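Local atomic coordinates of transglutaminase-like enzymes, putative cysteine protease (PDB entry 3ISR), a protein that is a putative cysteine protease of the transglutaminase-like family and probably hydrolyses peptide or related amide bonds. Residues B[150-154]-B[155-159]; B[49-52]-B[53-57]; B[112-115]-B[116-119]; B[126-129]-B[130-133]; B[22-25]-B[26-30]. One frame throughout, in Å; residues are numbered along the deposited sequence.

Contact 1. Residues B[150-154]-B[155-159]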
loop_
_atom_site.group_PDB
_atom_site.type_symbol
_atom_site.label_atom_id
_atom_site.label_comp_id
_atom_site.label_asym_id
_atom_site.label_seq_id
_atom_site.Cartn_x
_atom_site.Cartn_y
_atom_site.Cartn_z
ATOM N N THR B 150 11.983 -11.552 17.773
ATOM C CA THR B 150 12.633 -12.543 16.932
ATOM C C THR B 150 11.834 -13.835 16.963
ATOM O O THR B 150 11.614 -14.472 15.920
ATOM C CB THR B 150 14.094 -12.754 17.414
ATOM O OG1 THR B 150 14.795 -11.505 17.306
ATOM C CG2 THR B 150 14.804 -13.779 16.568
ATOM N N ASP B 151 11.384 -14.219 18.154
ATOM C CA ASP B 151 10.594 -15.434 18.296
ATOM C C ASP B 151 9.199 -15.267 17.667
ATOM O O ASP B 151 8.700 -16.186 17.001
ATOM C CB ASP B 151 10.504 -15.870 19.770
ATOM C CG ASP B 151 11.846 -16.390 20.323
ATOM O OD1 ASP B 151 12.776 -16.689 19.518
ATOM O OD2 ASP B 151 11.971 -16.504 21.573
ATOM N N TRP B 152 8.576 -14.104 17.857
ATOM C CA TRP B 152 7.280 -13.852 17.219
ATOM C C TRP B 152 7.388 -14.018 15.690
ATOM O O TRP B 152 6.563 -14.676 15.085
ATOM C CB TRP B 152 6.717 -12.466 17.580
ATOM C CG TRP B 152 5.326 -12.277 17.047
ATOM C CD1 TRP B 152 4.155 -12.563 17.683
ATOM C CD2 TRP B 152 4.970 -11.812 15.731
ATOM N NE1 TRP B 152 3.089 -12.284 16.855
ATOM C CE2 TRP B 152 3.564 -11.836 15.648
ATOM C CE3 TRP B 152 5.711 -11.381 14.620
ATOM C CZ2 TRP B 152 2.872 -11.424 14.496
ATOM C CZ3 TRP B 152 5.024 -10.980 13.467
ATOM C CH2 TRP B 152 3.617 -11.015 13.416
ATOM N N ILE B 153 8.424 -13.443 15.080
ATOM C CA ILE B 153 8.598 -13.538 13.630
ATOM C C ILE B 153 8.764 -15.002 13.210
ATOM O O ILE B 153 8.135 -15.459 12.258
ATOM C CB ILE B 153 9.789 -12.684 13.146
ATOM C CG1 ILE B 153 9.491 -11.200 13.401
ATOM C CG2 ILE B 153 10.075 -12.935 11.654
ATOM C CD1 ILE B 153 10.710 -10.270 13.240
ATOM N N TYR B 154 9.603 -15.736 13.929
ATOM C CA TYR B 154 9.815 -17.144 13.576
ATOM C C TYR B 154 8.499 -17.929 13.605
ATOM O O TYR B 154 8.222 -18.766 12.713
ATOM C CB TYR B 154 10.847 -17.814 14.501
ATOM C CG TYR B 154 10.956 -19.279 14.177
ATOM C CD1 TYR B 154 11.632 -19.712 13.033
ATOM C CD2 TYR B 154 10.324 -20.227 14.970
ATOM C CE1 TYR B 154 11.687 -21.053 12.693
ATOM C CE2 TYR B 154 10.386 -21.589 14.644
ATOM C CZ TYR B 154 11.069 -21.985 13.505
ATOM O OH TYR B 154 11.137 -23.319 13.177
ATOM N N ASN B 155 7.699 -17.650 14.634
ATOM C CA ASN B 155 6.453 -18.366 14.864
ATOM C C ASN B 155 5.267 -17.902 14.017
ATOM O O ASN B 155 4.281 -18.619 13.896
ATOM C CB ASN B 155 6.094 -18.330 16.356
ATOM C CG ASN B 155 7.038 -19.166 17.205
ATOM O OD1 ASN B 155 7.500 -18.724 18.254
ATOM N ND2 ASN B 155 7.323 -20.377 16.755
ATOM N N ASN B 156 5.359 -16.720 13.409
ATOM C CA ASN B 156 4.189 -16.143 12.763
ATOM C C ASN B 156 4.385 -15.746 11.306
ATOM O O ASN B 156 3.453 -15.255 10.680
ATOM C CB ASN B 156 3.669 -14.959 13.580
ATOM C CG ASN B 156 3.203 -15.377 14.938
ATOM O OD1 ASN B 156 3.930 -15.238 15.929
ATOM N ND2 ASN B 156 2.017 -15.949 14.998
ATOM N N VAL B 157 5.588 -15.981 10.780
ATOM C CA VAL B 157 5.928 -15.690 9.393
ATOM C C VAL B 157 6.531 -16.968 8.817
ATOM O O VAL B 157 7.484 -17.531 9.375
ATOM C CB VAL B 157 6.966 -14.522 9.271
ATOM C CG1 VAL B 157 7.334 -14.269 7.799
ATOM C CG2 VAL B 157 6.430 -13.217 9.918
ATOM N N GLU B 158 5.975 -17.430 7.704
ATOM C CA GLU B 158 6.438 -18.666 7.068
ATOM C C GLU B 158 7.658 -18.406 6.222
ATOM O O GLU B 158 7.704 -17.417 5.499
ATOM C CB GLU B 158 5.351 -19.228 6.168
ATOM C CG GLU B 158 4.043 -19.393 6.892
ATOM C CD GLU B 158 3.132 -20.400 6.239
ATOM O OE1 GLU B 158 3.472 -20.932 5.156
ATOM O OE2 GLU B 158 2.066 -20.659 6.824
ATOM N N TYR B 159 8.635 -19.305 6.274
ATOM C CA TYR B 159 9.769 -19.168 5.390
ATOM C C TYR B 159 9.425 -19.821 4.041
ATOM O O TYR B 159 9.259 -21.033 3.961
ATOM C CB TYR B 159 11.040 -19.771 5.997
ATOM C CG TYR B 159 12.262 -19.507 5.134
ATOM C CD1 TYR B 159 13.178 -18.511 5.462
ATOM C CD2 TYR B 159 12.482 -20.253 3.974
ATOM C CE1 TYR B 159 14.286 -18.257 4.647
ATOM C CE2 TYR B 159 13.574 -20.021 3.166
ATOM C CZ TYR B 159 14.474 -19.027 3.503
ATOM O OH TYR B 159 15.554 -18.833 2.670
HETATM O O HOH W 1 9.556 -19.115 10.345
#
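D151 and N155 open the last turn of helix 142-156 with a regular backbone bond, N155 N to D151 O at 3.0 Å. Two residues on, I153 O accepts two N-H groups. V157 N lies 3.0 Å from I153 O and is only slightly tilted from its carbonyl plane. N156 N, at 3.3 Å from I153 O, approaches from the same face but stands above that plane, 72° out of it. The fork marks where the helix gives out, since V157 is the first residue to leave helical backbone angles. A water bridges the end, donating to Y154 O (2.7 Å) and to V157 O (2.8 Å).

With CG of W152 anti to its backbone N (chi1 -174°), one face of the indole is brought against N156, the two side chains crossing at about a right angle. There the CB of N156 sits 3.7 Å above the centroid of the W152 six-membered ring in a CH-pi contact, and the amide group stacks over the indole with the planes 25° apart. An alanine at W152 would remove this platform, so N156 would probably be set free to turn and I174 and R177 would lose an aromatic neighbour. On the buried side I153 and V157 lie alongside each other, CG2 of I153 to CG2 of V157 at 4.0 Å, and both face F184 and L187 of helix 181-194.

D151 turns instead to a salt bridge with R233. The helix thus ends on a shared carbonyl, a bridging water and an aromatic platform, and R177 bonds N156 O.

Contact 2. Residues B[49-52]-B[53-57]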
loop_
_atom_site.group_PDB
_atom_site.type_symbol
_atom_site.label_atom_id
_atom_site.label_comp_id
_atom_site.label_asym_id
_atom_site.label_seq_id
_atom_site.Cartn_x
_atom_site.Cartn_y
_atom_site.Cartn_z
ATOM N N LEU B 49 39.606 -12.670 -6.090
ATOM C CA LEU B 49 38.450 -12.278 -6.900
ATOM C C LEU B 49 38.743 -12.435 -8.397
ATOM O O LEU B 49 39.642 -11.779 -8.929
ATOM C CB LEU B 49 38.049 -10.823 -6.593
ATOM C CG LEU B 49 36.855 -10.250 -7.350
ATOM C CD1 LEU B 49 35.551 -10.811 -6.777
ATOM C CD2 LEU B 49 36.874 -8.733 -7.259
ATOM N N ILE B 50 37.996 -13.316 -9.069
ATOM C CA ILE B 50 38.217 -13.613 -10.491
ATOM C C ILE B 50 36.984 -13.309 -11.329
ATOM O O ILE B 50 35.906 -13.838 -11.061
ATOM C CB ILE B 50 38.591 -15.114 -10.723
ATOM C CG1 ILE B 50 39.782 -15.546 -9.848
ATOM C CG2 ILE B 50 38.839 -15.403 -12.215
ATOM C CD1 ILE B 50 41.029 -14.655 -9.961
ATOM N N VAL B 51 37.155 -12.477 -12.353
ATOM C CA VAL B 51 36.088 -12.189 -13.319
ATOM C C VAL B 51 36.378 -12.945 -14.636
ATOM O O VAL B 51 37.491 -12.878 -15.163
ATOM C CB VAL B 51 35.934 -10.660 -13.561
ATOM C CG1 VAL B 51 34.809 -10.374 -14.550
ATOM C CG2 VAL B 51 35.650 -9.912 -12.229
ATOM N N THR B 52 35.388 -13.675 -15.147
ATOM C CA THR B 52 35.519 -14.380 -16.430
ATOM C C THR B 52 34.521 -13.835 -17.445
ATOM O O THR B 52 33.328 -13.978 -17.237
ATOM C CB THR B 52 35.258 -15.889 -16.268
ATOM O OG1 THR B 52 36.163 -16.424 -15.300
ATOM C CG2 THR B 52 35.437 -16.631 -17.614
ATOM N N PRO B 53 34.997 -13.220 -18.550
ATOM C CA PRO B 53 36.377 -12.896 -18.926
ATOM C C PRO B 53 36.871 -11.732 -18.074
ATOM O O PRO B 53 36.065 -11.146 -17.352
ATOM C CB PRO B 53 36.238 -12.460 -20.390
ATOM C CG PRO B 53 34.881 -11.856 -20.459
ATOM C CD PRO B 53 34.041 -12.747 -19.569
ATOM N N PRO B 54 38.173 -11.398 -18.134
ATOM C CA PRO B 54 38.604 -10.309 -17.243
ATOM C C PRO B 54 37.894 -9.001 -17.583
ATOM O O PRO B 54 37.978 -8.523 -18.708
ATOM C CB PRO B 54 40.113 -10.196 -17.500
ATOM C CG PRO B 54 40.496 -11.415 -18.300
ATOM C CD PRO B 54 39.261 -11.882 -19.003
ATOM N N ILE B 55 37.140 -8.465 -16.639
ATOM C CA ILE B 55 36.565 -7.126 -16.801
ATOM C C ILE B 55 37.148 -6.243 -15.709
ATOM O O ILE B 55 37.269 -6.681 -14.561
ATOM C CB ILE B 55 35.012 -7.129 -16.729
ATOM C CG1 ILE B 55 34.412 -7.859 -17.930
ATOM C CG2 ILE B 55 34.461 -5.695 -16.671
ATOM C CD1 ILE B 55 33.015 -8.384 -17.678
ATOM N N GLU B 56 37.523 -5.022 -16.084
ATOM C CA GLU B 56 38.045 -4.012 -15.166
ATOM C C GLU B 56 37.085 -3.858 -13.984
ATOM O O GLU B 56 35.874 -3.740 -14.170
ATOM C CB GLU B 56 38.204 -2.678 -15.921
ATOM C CG GLU B 56 38.663 -1.470 -15.084
ATOM C CD GLU B 56 38.856 -0.201 -15.926
ATOM O OE1 GLU B 56 39.573 -0.258 -16.951
ATOM O OE2 GLU B 56 38.302 0.857 -15.563
ATOM N N ILE B 57 37.628 -3.871 -12.774
ATOM C CA ILE B 57 36.800 -3.852 -11.567
ATOM C C ILE B 57 37.413 -2.932 -10.504
ATOM O O ILE B 57 38.629 -2.881 -10.364
ATOM C CB ILE B 57 36.523 -5.305 -11.065
ATOM C CG1 ILE B 57 35.541 -5.315 -9.891
ATOM C CG2 ILE B 57 37.823 -6.044 -10.728
ATOM C CD1 ILE B 57 34.704 -6.574 -9.829
#
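V51 and P54 stand 5.0 Å apart at their CA atoms, close enough to define a tight turn across T52 and P53. The peptide bond before P53 is cis, and it draws the CA atoms of T52 and P53 to within 3.0 Å. With T52 extended and P53 in a polyproline-like conformation, the geometry is that of a type VIb turn. The end-to-end directions of 49-52 and 53-57 differ by 139°, so the chain nearly doubles back. P54 has no N-H to close the turn; instead its CA-H makes a bent contact with V51 O, P54 CA to V51 O at 3.5 Å.

Inside the bend V51 carries most of the packing. Its CG1, anti to the backbone N (chi1 -179°), lies 3.9 Å from CB of I55, while the other branch, CG2, comes within 4.2 Å of CD1 of I57. Farther from the turn L49 and I57 reach toward each other tip to tip, L49 CD2 to I57 CD1 at 4.0 Å. F80 of strand 78-96 meets P53 and I55, and V70 and L72 of strand 69-74 meet I57.

The arrangement is a cis-proline reversal at the end of strand 43-52, leading from the six-stranded sheet toward strand 58-60 of the four-stranded one.

Contact 3. Residues B[112-115]-B[116-119]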
loop_
_atom_site.group_PDB
_atom_site.type_symbol
_atom_site.label_atom_id
_atom_site.label_comp_id
_atom_site.label_asym_id
_atom_site.label_seq_id
_atom_site.Cartn_x
_atom_site.Cartn_y
_atom_site.Cartn_z
ATOM N N ASP B 112 26.960 7.959 15.920
ATOM C CA ASP B 112 26.874 6.967 14.844
ATOM C C ASP B 112 25.843 5.838 15.034
ATOM O O ASP B 112 25.562 5.071 14.093
ATOM C CB ASP B 112 28.265 6.452 14.410
ATOM C CG ASP B 112 28.936 5.514 15.421
ATOM O OD1 ASP B 112 28.489 5.371 16.583
ATOM O OD2 ASP B 112 29.966 4.914 15.031
ATOM N N ILE B 113 25.258 5.757 16.225
ATOM C CA ILE B 113 24.171 4.783 16.492
ATOM C C ILE B 113 22.802 5.369 16.150
ATOM O O ILE B 113 21.912 4.668 15.695
ATOM C CB ILE B 113 24.175 4.334 17.972
ATOM C CG1 ILE B 113 25.575 3.874 18.392
ATOM C CG2 ILE B 113 23.139 3.232 18.247
ATOM C CD1 ILE B 113 26.150 2.780 17.540
ATOM N N ILE B 114 22.664 6.675 16.340
ATOM C CA ILE B 114 21.371 7.357 16.199
ATOM C C ILE B 114 20.624 7.048 14.895
ATOM O O ILE B 114 19.424 6.825 14.941
ATOM C CB ILE B 114 21.525 8.880 16.405
ATOM C CG1 ILE B 114 22.022 9.168 17.831
ATOM C CG2 ILE B 114 20.205 9.620 16.093
ATOM C CD1 ILE B 114 21.040 8.810 18.926
ATOM N N PRO B 115 21.322 7.038 13.738
ATOM C CA PRO B 115 20.604 6.790 12.476
ATOM C C PRO B 115 19.803 5.488 12.467
ATOM O O PRO B 115 18.791 5.396 11.771
ATOM C CB PRO B 115 21.740 6.737 11.435
ATOM C CG PRO B 115 22.797 7.595 12.017
ATOM C CD PRO B 115 22.746 7.352 13.494
ATOM N N PHE B 116 20.208 4.512 13.283
ATOM C CA PHE B 116 19.572 3.207 13.272
ATOM C C PHE B 116 18.302 3.152 14.117
ATOM O O PHE B 116 17.700 2.103 14.291
ATOM C CB PHE B 116 20.598 2.123 13.637
ATOM C CG PHE B 116 21.747 2.083 12.673
ATOM C CD1 PHE B 116 21.581 1.515 11.415
ATOM C CD2 PHE B 116 22.978 2.681 12.994
ATOM C CE1 PHE B 116 22.635 1.489 10.480
ATOM C CE2 PHE B 116 24.051 2.674 12.062
ATOM C CZ PHE B 116 23.866 2.069 10.799
ATOM N N LEU B 117 17.883 4.312 14.621
ATOM C CA LEU B 117 16.576 4.450 15.246
ATOM C C LEU B 117 15.494 4.844 14.225
ATOM O O LEU B 117 14.298 4.817 14.536
ATOM C CB LEU B 117 16.646 5.532 16.347
ATOM C CG LEU B 117 17.394 5.162 17.641
ATOM C CD1 LEU B 117 17.783 6.422 18.445
ATOM C CD2 LEU B 117 16.548 4.209 18.493
ATOM N N PHE B 118 15.906 5.261 13.031
ATOM C CA PHE B 118 14.983 5.882 12.072
ATOM C C PHE B 118 14.487 4.939 10.992
ATOM O O PHE B 118 15.160 3.954 10.673
ATOM C CB PHE B 118 15.605 7.150 11.478
ATOM C CG PHE B 118 15.780 8.222 12.513
ATOM C CD1 PHE B 118 14.696 8.977 12.927
ATOM C CD2 PHE B 118 17.003 8.394 13.141
ATOM C CE1 PHE B 118 14.842 9.966 13.938
ATOM C CE2 PHE B 118 17.172 9.358 14.138
ATOM C CZ PHE B 118 16.100 10.142 14.540
ATOM N N PRO B 119 13.280 5.203 10.465
ATOM C CA PRO B 119 12.754 4.333 9.402
ATOM C C PRO B 119 13.661 4.386 8.181
ATOM O O PRO B 119 14.326 5.420 7.936
ATOM C CB PRO B 119 11.398 4.954 9.055
ATOM C CG PRO B 119 11.110 6.011 10.112
ATOM C CD PRO B 119 12.386 6.335 10.803
HETATM O O HOH W 2 17.689 3.844 9.818
#
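I114 and F118 form the tight side of this short 3-10 turn, lying alongside each other and pointing the same way. CG2 of I114 meets CE2 of F118 at 3.6 Å, and it does so at the rim of the phenyl ring, in the ring plane. F118 has CG anti to its carbonyl carbon (chi1 -66°), a torsion that swings the ring back along the turn toward I114. F116 is turned edge-on to the preceding backbone: its CE2 is 3.5 Å from D112 O, near the plane of the ring. The contact between CD1 of I114 and CD1 of L117 is wider, at 4.1 Å, where the two side chains run at a slant to one another.

The backbone evidence for the 3-10 assignment is three consecutive bonds, each spanning three residues. F116 N reaches I113 O and L117 N reaches I114 O, both at 3.0 Å, and F118 N follows to P115 O at 3.2 Å. In the last two the donor stands above the carbonyl plane, by 46° at I114 O and 53° at P115 O.

The wetter side begins at P115 O. Besides the N-H of F118 it receives a water at 2.7 Å, and the same water donates to F118 O, bridging the end of the turn.

Within the fold, this turn belongs to the long connection between strand 78-96 and helix 129-136. I113 and L117 rest on P198, F116 makes a backbone bond to A199 at the start of strand 199-206, and Y62 of the third subunit packs on I114 and P115.

Contact 4. Residues B[126-129]-B[130-133]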
loop_
_atom_site.group_PDB
_atom_site.type_symbol
_atom_site.label_atom_id
_atom_site.label_comp_id
_atom_site.label_asym_id
_atom_site.label_seq_id
_atom_site.Cartn_x
_atom_site.Cartn_y
_atom_site.Cartn_z
ATOM N N ASP B 126 8.025 3.731 11.474
ATOM C CA ASP B 126 7.069 4.772 11.828
ATOM C C ASP B 126 5.611 4.365 11.549
ATOM O O ASP B 126 4.708 4.962 12.100
ATOM C CB ASP B 126 7.433 6.094 11.116
ATOM C CG ASP B 126 7.420 5.973 9.595
ATOM O OD1 ASP B 126 7.970 4.999 9.051
ATOM O OD2 ASP B 126 6.853 6.872 8.939
ATOM N N LYS B 127 5.372 3.379 10.687
ATOM C CA LYS B 127 4.000 2.904 10.438
ATOM C C LYS B 127 3.602 1.753 11.352
ATOM O O LYS B 127 2.470 1.246 11.286
ATOM C CB LYS B 127 3.835 2.468 8.985
ATOM C CG LYS B 127 3.942 3.642 7.991
ATOM C CD LYS B 127 3.739 3.174 6.554
ATOM C CE LYS B 127 2.442 3.693 5.953
ATOM N NZ LYS B 127 2.447 3.511 4.470
ATOM N N LEU B 128 4.539 1.329 12.180
ATOM C CA LEU B 128 4.339 0.119 12.992
ATOM C C LEU B 128 4.431 0.361 14.502
ATOM O O LEU B 128 4.482 -0.591 15.273
ATOM C CB LEU B 128 5.343 -0.968 12.548
ATOM C CG LEU B 128 5.175 -1.482 11.112
ATOM C CD1 LEU B 128 6.317 -2.418 10.708
ATOM C CD2 LEU B 128 3.834 -2.187 10.931
ATOM N N GLN B 129 4.415 1.622 14.930
ATOM C CA GLN B 129 4.559 1.931 16.365
ATOM C C GLN B 129 3.423 1.365 17.246
ATOM O O GLN B 129 3.681 0.759 18.287
ATOM C CB GLN B 129 4.672 3.448 16.605
ATOM C CG GLN B 129 5.827 4.152 15.904
ATOM C CD GLN B 129 5.751 5.676 16.063
ATOM O OE1 GLN B 129 6.035 6.208 17.134
ATOM N NE2 GLN B 129 5.360 6.379 14.992
ATOM N N LYS B 130 2.167 1.570 16.839
ATOM C CA LYS B 130 1.045 1.068 17.650
ATOM C C LYS B 130 1.056 -0.426 17.716
ATOM O O LYS B 130 0.899 -0.993 18.785
ATOM C CB LYS B 130 -0.299 1.544 17.122
ATOM C CG LYS B 130 -0.773 2.795 17.791
ATOM C CD LYS B 130 -2.224 3.069 17.461
ATOM C CE LYS B 130 -2.590 4.487 17.843
ATOM N NZ LYS B 130 -2.424 4.696 19.316
ATOM N N LEU B 131 1.261 -1.052 16.557
ATOM C CA LEU B 131 1.316 -2.504 16.448
ATOM C C LEU B 131 2.410 -3.079 17.338
ATOM O O LEU B 131 2.159 -4.020 18.075
ATOM C CB LEU B 131 1.534 -2.942 14.984
ATOM C CG LEU B 131 1.656 -4.445 14.667
ATOM C CD1 LEU B 131 1.114 -4.745 13.261
ATOM C CD2 LEU B 131 3.112 -4.966 14.809
ATOM N N ALA B 132 3.619 -2.519 17.255
ATOM C CA ALA B 132 4.754 -3.039 18.032
ATOM C C ALA B 132 4.529 -2.873 19.527
ATOM O O ALA B 132 4.874 -3.757 20.312
ATOM C CB ALA B 132 6.062 -2.369 17.621
ATOM N N TYR B 133 3.969 -1.737 19.923
ATOM C CA TYR B 133 3.675 -1.512 21.330
ATOM C C TYR B 133 2.621 -2.504 21.809
ATOM O O TYR B 133 2.743 -3.067 22.884
ATOM C CB TYR B 133 3.207 -0.074 21.607
ATOM C CG TYR B 133 3.057 0.192 23.098
ATOM C CD1 TYR B 133 4.183 0.367 23.909
ATOM C CD2 TYR B 133 1.793 0.251 23.699
ATOM C CE1 TYR B 133 4.054 0.601 25.293
ATOM C CE2 TYR B 133 1.653 0.484 25.074
ATOM C CZ TYR B 133 2.787 0.658 25.860
ATOM O OH TYR B 133 2.663 0.892 27.212
HETATM O O HOH W 3 1.013 0.341 13.964
#
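L128 O accepts the N-H of A132 at 2.9 Å, in a bond with an angle of 161° at the hydrogen. This is the first regular bond of helix 129-136, in which L128 occupies the N-cap position. The next, Y133 N to Q129 O at 3.0 Å, repeats the pattern and confirms alpha-helical winding from the first turn.

A leucine at the N-cap offers no polar side chain to the first turn, and other groups take part. A water accepts from L131 N at 3.0 Å and donates to K127 O, inserting itself between two residues whose separation along the chain is that of an alpha-helical bond. On the other side of the start, CG of Q129 lies beside its own backbone N (chi1 -59°), which directs the extended side chain back over the preceding 3-10 segment toward D126.

L128 and L131 turn inward, though CD2 of L128 and CD1 of L131 are only loosely in touch at 4.4 Å. Between them they lean on F171 and I174 of helix 170-176 and on A190 and L191 of helix 181-194. A132 also faces that last helix. K130 points the other way, to a salt bridge with E158 of the second subunit, and D126 pairs with R121 of the third subunit.

In the Q129 amide, NE2 donates to D126 O at 3.3 Å; that oxygen lies in the amide plane and the bond is almost straight, at 176°.

Contact 5. Residues B[22-25]-B[26-30]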
loop_
_atom_site.group_PDB
_atom_site.type_symbol
_atom_site.label_atom_id
_atom_site.label_comp_id
_atom_site.label_asym_id
_atom_site.label_seq_id
_atom_site.Cartn_x
_atom_site.Cartn_y
_atom_site.Cartn_z
ATOM N N TYR B 22 26.146 -13.794 -15.020
ATOM C CA TYR B 22 25.089 -12.945 -15.576
ATOM C C TYR B 22 25.004 -12.984 -17.097
ATOM O O TYR B 22 26.024 -13.059 -17.775
ATOM C CB TYR B 22 25.317 -11.493 -15.169
ATOM C CG TYR B 22 25.030 -11.248 -13.726
ATOM C CD1 TYR B 22 23.741 -10.928 -13.308
ATOM C CD2 TYR B 22 26.034 -11.355 -12.773
ATOM C CE1 TYR B 22 23.459 -10.710 -11.974
ATOM C CE2 TYR B 22 25.766 -11.137 -11.440
ATOM C CZ TYR B 22 24.473 -10.814 -11.049
ATOM O OH TYR B 22 24.190 -10.595 -9.725
ATOM N N GLN B 23 23.779 -12.936 -17.613
ATOM C CA GLN B 23 23.538 -12.614 -19.010
ATOM C C GLN B 23 23.197 -11.128 -19.044
ATOM O O GLN B 23 22.314 -10.679 -18.326
ATOM C CB GLN B 23 22.382 -13.442 -19.581
ATOM N N VAL B 24 23.900 -10.378 -19.883
ATOM C CA VAL B 24 23.737 -8.930 -19.965
ATOM C C VAL B 24 22.961 -8.599 -21.246
ATOM O O VAL B 24 23.400 -8.950 -22.344
ATOM C CB VAL B 24 25.121 -8.227 -19.918
ATOM C CG1 VAL B 24 24.985 -6.711 -19.951
ATOM C CG2 VAL B 24 25.904 -8.660 -18.669
HETATM N N MSE B 25 21.803 -7.954 -21.092
HETATM C CA MSE B 25 20.892 -7.641 -22.210
HETATM C C MSE B 25 21.201 -6.301 -22.873
HETATM O O MSE B 25 21.102 -6.163 -24.092
HETATM C CB MSE B 25 19.430 -7.633 -21.737
HETATM C CG MSE B 25 18.925 -8.959 -21.193
HETATM SE SE MSE B 25 19.103 -10.399 -22.501
HETATM C CE MSE B 25 17.932 -9.741 -23.939
ATOM N N SER B 26 21.548 -5.314 -22.054
ATOM C CA SER B 26 21.859 -3.964 -22.512
ATOM C C SER B 26 23.110 -3.503 -21.751
ATOM O O SER B 26 23.550 -4.209 -20.847
ATOM C CB SER B 26 20.663 -3.035 -22.265
ATOM O OG SER B 26 20.300 -3.042 -20.900
ATOM N N PRO B 27 23.703 -2.344 -22.120
ATOM C CA PRO B 27 24.897 -1.883 -21.388
ATOM C C PRO B 27 24.583 -1.660 -19.906
ATOM O O PRO B 27 23.667 -0.905 -19.570
ATOM C CB PRO B 27 25.241 -0.552 -22.074
ATOM C CG PRO B 27 24.564 -0.619 -23.415
ATOM C CD PRO B 27 23.306 -1.388 -23.170
ATOM N N THR B 28 25.323 -2.335 -19.034
ATOM C CA THR B 28 24.925 -2.449 -17.632
ATOM C C THR B 28 26.105 -2.228 -16.701
ATOM O O THR B 28 27.199 -2.735 -16.951
ATOM C CB THR B 28 24.303 -3.847 -17.367
ATOM O OG1 THR B 28 23.174 -4.045 -18.231
ATOM C CG2 THR B 28 23.861 -3.988 -15.929
ATOM N N THR B 29 25.873 -1.467 -15.638
ATOM C CA THR B 29 26.831 -1.327 -14.544
ATOM C C THR B 29 26.351 -2.122 -13.334
ATOM O O THR B 29 25.160 -2.091 -12.997
ATOM C CB THR B 29 27.046 0.161 -14.175
ATOM O OG1 THR B 29 27.693 0.810 -15.268
ATOM C CG2 THR B 29 27.928 0.316 -12.924
ATOM N N PHE B 30 27.280 -2.849 -12.710
ATOM C CA PHE B 30 26.996 -3.659 -11.526
ATOM C C PHE B 30 27.743 -3.088 -10.347
ATOM O O PHE B 30 28.897 -2.664 -10.474
ATOM C CB PHE B 30 27.485 -5.097 -11.730
ATOM C CG PHE B 30 26.761 -5.834 -12.803
ATOM C CD1 PHE B 30 25.766 -6.747 -12.479
ATOM C CD2 PHE B 30 27.073 -5.622 -14.141
ATOM C CE1 PHE B 30 25.094 -7.448 -13.484
ATOM C CE2 PHE B 30 26.405 -6.307 -15.142
ATOM C CZ PHE B 30 25.406 -7.218 -14.808
#
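Y22 offers a ring face and F30 an edge. CE1 of F30 stands over the centre of the tyrosine ring and is 3.7 Å from CD1 of Y22. Centroids 4.9 Å apart and planes at 55° make this an edge-to-face pair, tilted from a strict T. Both side chains point inward from strands whose axes are 9.8 Å apart and run at 149°, and they slide past each other in opposite directions.

V24 fills the next level. Its CG2 approaches the rim of F30 near the ring plane, 4.2 Å from CZ of F30. Its CG1, anti to the backbone N (chi1 -178°), points toward the loop and packs 3.7 Å from OG1 of T28. That hydroxyl donates to S26 O, with T28 OG1 to S26 O at 2.6 Å, and N260 also bonds to both T28 and S26.

The strands pair with other strands rather than with each other, so this is a beta-arch joining two sheets. F80 adds a third ring against both Y22 and F30. A serine in place of Y22 would probably leave the F30 edge without its aromatic face and open a gap between the sheets. Chemically, an apolar, aromatic interior is closed at the loop by hydroxyl and amide hydrogen bonds.

How the contacts relate
From the N terminus the five contacts follow in series, all local: two chain reversals, a 3-10 turn, a helix start and a helix end; none nests or crosses. Contact 5 turns strand 12-24 into strand 28-32, and contact 2 takes strand 43-52 back toward strand 58-60; their centres lie about 14 Å apart, where they join the two sheets that hold strands 12-24 and 28-32. Contact 3 winds the connection after strand 78-96, and contact 4 starts helix 129-136. These two meet where P119 packs on D126, and both touch the third subunit. Contact 1 ends the following helix, 142-156, about 6 Å from contact 4 at the nearest atoms; both face the second subunit.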